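Local coordinates for enterochelin esterase (Salmonella enterica subsp. enterica serovar Typhimurium, PDB 3MGA), which probably hydrolyses the ester bonds of ferric enterobactin, the iron-loaded siderophore, so that the captured iron can be released inside the cell, at residues A[95-106]-A[123-134]. Sequence-based numbering, arbitrary orientation.
Sequences YCFIPTERDDVF and GWRQLLPQAIAD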
loop_
_atom_site.group_PDB
_atom_site.type_symbol
_atom_site.label_atom_id
_atom_site.label_comp_id
_atom_site.label_asym_id
_atom_site.label_seq_id
_atom_site.Cartn_x
_atom_site.Cartn_y
_atom_site.Cartn_z
ATOM N N TYR A 95 5.366 2.375 10.763
ATOM C CA TYR A 95 5.891 1.647 11.909
ATOM C C TYR A 95 4.930 1.821 13.069
ATOM O O TYR A 95 4.056 2.694 13.042
ATOM C CB TYR A 95 7.300 2.121 12.300
ATOM C CG TYR A 95 7.337 3.505 12.910
ATOM C CD1 TYR A 95 7.348 4.640 12.114
ATOM C CD2 TYR A 95 7.367 3.672 14.289
ATOM C CE1 TYR A 95 7.376 5.913 12.682
ATOM C CE2 TYR A 95 7.402 4.932 14.859
ATOM C CZ TYR A 95 7.400 6.049 14.057
ATOM O OH TYR A 95 7.431 7.300 14.636
ATOM N N CYS A 96 5.091 0.973 14.075
ATOM C CA CYS A 96 4.267 1.034 15.264
ATOM C C CYS A 96 5.047 0.347 16.365
ATOM O O CYS A 96 5.972 -0.407 16.075
ATOM C CB CYS A 96 2.901 0.355 15.027
ATOM S SG CYS A 96 2.954 -1.404 14.542
ATOM N N PHE A 97 4.727 0.643 17.619
ATOM C CA PHE A 97 5.408 -0.020 18.723
ATOM C C PHE A 97 4.423 -0.956 19.397
ATOM O O PHE A 97 3.212 -0.771 19.288
ATOM C CB PHE A 97 5.957 0.967 19.765
ATOM C CG PHE A 97 6.736 2.116 19.184
ATOM C CD1 PHE A 97 7.718 1.903 18.225
ATOM C CD2 PHE A 97 6.553 3.406 19.676
ATOM C CE1 PHE A 97 8.451 2.972 17.707
ATOM C CE2 PHE A 97 7.290 4.472 19.176
ATOM C CZ PHE A 97 8.240 4.254 18.189
ATOM N N ILE A 98 4.947 -1.963 20.092
ATOM C CA ILE A 98 4.119 -2.915 20.807
ATOM C C ILE A 98 4.665 -3.095 22.227
ATOM O O ILE A 98 5.369 -4.073 22.516
ATOM C CB ILE A 98 4.070 -4.278 20.105
ATOM C CG1 ILE A 98 3.732 -4.111 18.622
ATOM C CG2 ILE A 98 3.066 -5.196 20.806
ATOM C CD1 ILE A 98 3.665 -5.408 17.869
ATOM N N PRO A 99 4.353 -2.137 23.118
ATOM C CA PRO A 99 4.807 -2.230 24.498
ATOM C C PRO A 99 3.942 -3.234 25.247
ATOM O O PRO A 99 2.734 -3.033 25.356
ATOM C CB PRO A 99 4.615 -0.811 25.034
ATOM C CG PRO A 99 3.561 -0.216 24.190
ATOM C CD PRO A 99 3.574 -0.912 22.866
ATOM N N THR A 100 4.557 -4.309 25.740
ATOM C CA THR A 100 3.827 -5.362 26.443
ATOM C C THR A 100 4.570 -5.923 27.648
ATOM O O THR A 100 5.778 -5.740 27.790
ATOM C CB THR A 100 3.538 -6.554 25.504
ATOM O OG1 THR A 100 2.909 -7.608 26.250
ATOM C CG2 THR A 100 4.833 -7.083 24.890
ATOM N N GLU A 101 3.817 -6.609 28.505
ATOM C CA GLU A 101 4.358 -7.263 29.690
ATOM C C GLU A 101 4.674 -8.709 29.347
ATOM O O GLU A 101 5.318 -9.410 30.122
ATOM C CB GLU A 101 3.335 -7.260 30.830
ATOM C CG GLU A 101 2.872 -5.888 31.296
ATOM C CD GLU A 101 1.831 -5.974 32.402
ATOM O OE1 GLU A 101 1.446 -7.103 32.780
ATOM O OE2 GLU A 101 1.393 -4.914 32.896
ATOM N N ARG A 102 4.196 -9.161 28.190
ATOM C CA ARG A 102 4.408 -10.537 27.753
ATOM C C ARG A 102 5.828 -10.766 27.263
ATOM O O ARG A 102 6.450 -9.874 26.676
ATOM C CB ARG A 102 3.437 -10.898 26.624
ATOM C CG ARG A 102 1.963 -10.790 26.991
ATOM C CD ARG A 102 1.088 -11.209 25.818
ATOM N NE ARG A 102 1.278 -12.618 25.469
ATOM C CZ ARG A 102 0.690 -13.229 24.441
ATOM N NH1 ARG A 102 -0.128 -12.558 23.632
ATOM N NH2 ARG A 102 0.927 -14.517 24.212
ATOM N N ASP A 103 6.330 -11.972 27.509
ATOM C CA ASP A 103 7.666 -12.369 27.072
ATOM C C ASP A 103 7.694 -13.851 26.682
ATOM O O ASP A 103 8.752 -14.485 26.699
ATOM C CB ASP A 103 8.696 -12.069 28.167
ATOM C CG ASP A 103 8.385 -12.774 29.486
ATOM O OD1 ASP A 103 7.453 -13.605 29.531
ATOM O OD2 ASP A 103 9.080 -12.491 30.483
ATOM N N ASP A 104 6.531 -14.386 26.303
ATOM C CA ASP A 104 6.402 -15.799 25.933
ATOM C C ASP A 104 5.800 -16.001 24.538
ATOM O O ASP A 104 5.095 -16.984 24.304
ATOM C CB ASP A 104 5.552 -16.544 26.981
ATOM C CG ASP A 104 4.114 -16.009 27.086
ATOM O OD1 ASP A 104 3.807 -14.945 26.497
ATOM O OD2 ASP A 104 3.289 -16.662 27.770
ATOM N N VAL A 105 6.084 -15.086 23.614
ATOM C CA VAL A 105 5.549 -15.189 22.255
ATOM C C VAL A 105 6.596 -15.752 21.305
ATOM O O VAL A 105 6.389 -16.801 20.697
ATOM C CB VAL A 105 5.056 -13.826 21.719
ATOM C CG1 VAL A 105 4.531 -13.977 20.303
ATOM C CG2 VAL A 105 3.977 -13.258 22.619
ATOM N N PHE A 106 7.718 -15.054 21.179
ATOM C CA PHE A 106 8.789 -15.501 20.301
ATOM C C PHE A 106 9.783 -16.410 21.014
ATOM O O PHE A 106 9.963 -16.336 22.233
ATOM C CB PHE A 106 9.543 -14.313 19.709
ATOM C CG PHE A 106 8.696 -13.424 18.838
ATOM C CD1 PHE A 106 8.343 -13.826 17.558
ATOM C CD2 PHE A 106 8.289 -12.173 19.284
ATOM C CE1 PHE A 106 7.576 -13.007 16.743
ATOM C CE2 PHE A 106 7.528 -11.349 18.478
ATOM C CZ PHE A 106 7.170 -11.765 17.201
ATOM N N GLY A 123 3.785 -15.413 15.462
ATOM C CA GLY A 123 4.183 -14.655 16.646
ATOM C C GLY A 123 3.625 -13.239 16.640
ATOM O O GLY A 123 3.128 -12.757 17.662
ATOM N N TRP A 124 3.697 -12.577 15.485
ATOM C CA TRP A 124 3.184 -11.208 15.355
ATOM C C TRP A 124 1.669 -11.108 15.433
ATOM O O TRP A 124 1.152 -10.082 15.868
ATOM C CB TRP A 124 3.668 -10.533 14.063
ATOM C CG TRP A 124 5.126 -10.239 14.062
ATOM C CD1 TRP A 124 6.077 -10.813 13.279
ATOM C CD2 TRP A 124 5.810 -9.326 14.924
ATOM N NE1 TRP A 124 7.316 -10.292 13.577
ATOM C CE2 TRP A 124 7.177 -9.377 14.586
ATOM C CE3 TRP A 124 5.397 -8.460 15.940
ATOM C CZ2 TRP A 124 8.137 -8.596 15.229
ATOM C CZ3 TRP A 124 6.348 -7.685 16.580
ATOM C CH2 TRP A 124 7.706 -7.762 16.223
ATOM N N ARG A 125 0.957 -12.148 15.004
ATOM C CA ARG A 125 -0.507 -12.132 15.071
ATOM C C ARG A 125 -0.998 -12.020 16.518
ATOM O O ARG A 125 -2.113 -11.543 16.763
ATOM C CB ARG A 125 -1.131 -13.368 14.405
ATOM C CG ARG A 125 -0.995 -13.424 12.886
ATOM C CD ARG A 125 -1.812 -14.582 12.308
ATOM N NE ARG A 125 -1.722 -14.662 10.846
ATOM C CZ ARG A 125 -0.849 -15.412 10.168
ATOM N NH1 ARG A 125 0.035 -16.179 10.801
ATOM N NH2 ARG A 125 -0.866 -15.398 8.840
ATOM N N GLN A 126 -0.176 -12.472 17.466
ATOM C CA GLN A 126 -0.524 -12.396 18.892
ATOM C C GLN A 126 -0.142 -11.062 19.549
ATOM O O GLN A 126 -0.688 -10.711 20.591
ATOM C CB GLN A 126 0.064 -13.583 19.682
ATOM C CG GLN A 126 -0.787 -14.877 19.654
ATOM C CD GLN A 126 -1.046 -15.436 18.259
ATOM O OE1 GLN A 126 -0.392 -15.059 17.291
ATOM N NE2 GLN A 126 -2.003 -16.352 18.161
ATOM N N LEU A 127 0.769 -10.311 18.937
ATOM C CA LEU A 127 1.199 -9.025 19.503
ATOM C C LEU A 127 0.584 -7.790 18.824
ATOM O O LEU A 127 0.115 -6.886 19.513
ATOM C CB LEU A 127 2.725 -8.930 19.485
ATOM C CG LEU A 127 3.457 -9.949 20.358
ATOM C CD1 LEU A 127 4.956 -9.873 20.144
ATOM C CD2 LEU A 127 3.108 -9.736 21.825
ATOM N N LEU A 128 0.570 -7.763 17.491
ATOM C CA LEU A 128 0.031 -6.611 16.722
ATOM C C LEU A 128 -1.310 -6.033 17.194
ATOM O O LEU A 128 -1.528 -4.832 17.064
ATOM C CB LEU A 128 -0.026 -6.919 15.218
ATOM C CG LEU A 128 1.333 -6.987 14.501
ATOM C CD1 LEU A 128 1.161 -7.404 13.051
ATOM C CD2 LEU A 128 2.063 -5.654 14.580
ATOM N N PRO A 129 -2.223 -6.869 17.723
ATOM C CA PRO A 129 -3.446 -6.224 18.207
ATOM C C PRO A 129 -3.168 -5.211 19.335
ATOM O O PRO A 129 -3.976 -4.305 19.560
ATOM C CB PRO A 129 -4.287 -7.399 18.719
ATOM C CG PRO A 129 -3.840 -8.559 17.900
ATOM C CD PRO A 129 -2.361 -8.334 17.648
ATOM N N GLN A 130 -2.037 -5.377 20.026
ATOM C CA GLN A 130 -1.632 -4.488 21.116
ATOM C C GLN A 130 -0.766 -3.323 20.615
ATOM O O GLN A 130 -0.384 -2.444 21.397
ATOM C CB GLN A 130 -0.844 -5.278 22.172
ATOM C CG GLN A 130 -1.618 -6.426 22.834
ATOM C CD GLN A 130 -0.791 -7.193 23.874
ATOM O OE1 GLN A 130 0.439 -7.110 23.902
ATOM N NE2 GLN A 130 -1.471 -7.953 24.722
ATOM N N ALA A 131 -0.455 -3.326 19.319
ATOM C CA ALA A 131 0.373 -2.288 18.707
ATOM C C ALA A 131 -0.268 -0.906 18.741
ATOM O O ALA A 131 -1.485 -0.776 18.693
ATOM C CB ALA A 131 0.707 -2.665 17.273
ATOM N N ILE A 132 0.576 0.123 18.820
ATOM C CA ILE A 132 0.125 1.507 18.869
ATOM C C ILE A 132 1.006 2.401 17.999
ATOM O O ILE A 132 2.149 2.056 17.687
ATOM C CB ILE A 132 0.171 2.065 20.314
ATOM C CG1 ILE A 132 1.617 2.100 20.838
ATOM C CG2 ILE A 132 -0.719 1.241 21.248
ATOM C CD1 ILE A 132 1.742 2.585 22.274
ATOM N N ALA A 133 0.460 3.550 17.611
ATOM C CA ALA A 133 1.194 4.531 16.832
ATOM C C ALA A 133 2.250 5.134 17.745
ATOM O O ALA A 133 2.340 4.777 18.911
ATOM C CB ALA A 133 0.271 5.609 16.334
ATOM N N ASP A 134 3.052 6.046 17.209
ATOM C CA ASP A 134 4.092 6.707 17.987
ATOM C C ASP A 134 3.479 7.985 18.573
ATOM O O ASP A 134 3.137 8.894 17.832
ATOM C CB ASP A 134 5.288 7.004 17.079
ATOM C CG ASP A 134 6.468 7.617 17.821
ATOM O OD1 ASP A 134 6.322 8.026 18.982
ATOM O OD2 ASP A 134 7.552 7.702 17.219
#
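Phe106 points its edge at one face of the Trp124 indole, a T-shaped pair with ring planes 65° apart. Its CZ stands over the centre of the indole, 3.5 Å from Trp124 CE2. The contact belongs to the N-terminal domain, a beta sandwich of the E-set clan. At the indole edge sits Ile98 CD1, near the ring plane and 3.7 Å from Trp124 CZ3. Val105 CG1 lies over the centre of one face of the Phe106 ring; CG2 lies over a face of the Arg102 guanidinium, toward its rim. At the other end, the Tyr95 ring meets Asp134 OD2 at its edge.

Helix 117-127 and the chain after it pack against strand 92-100 of one sheet. Tyr56 and Trp54, from the adjoining strand 52-57, extend the aromatic cluster by edge-to-face contacts with Trp124 and Phe106.

Ile98 makes the main apolar link from the strand. With CG1 beside the backbone N (chi1 -50°) and the chain then extended, CD1 touches both Trp124 and Leu128 CD2. CG2 packs against the carbonyl O and CB of Leu127, and CG1 meets Ala131 CB at 3.6 Å. Leu127 passes its CD1 to Phe106 and its CD2 to Val105.

After the helix the chain runs back along the strand, where Ile132 and Phe97 form a single antiparallel hydrogen-bonded pair. Phe97 N to Ile132 O is 2.9 Å, and Ile132 N to Phe97 O is 2.8 Å. Thr100 OG1 accepts from Arg102 N in an ST turn and gives a weak bond to Gln130 OE1.

Each carboxylate oxygen of Asp134 takes a hydrogen bond. Phe97 CE2 packs obliquely against the group, 3.5 Å from Asp134 CG. OD1 accepts from Leu136 N, and Tyr95 OH donates to the anti lone pair of Asp134 OD2 at 2.6 Å.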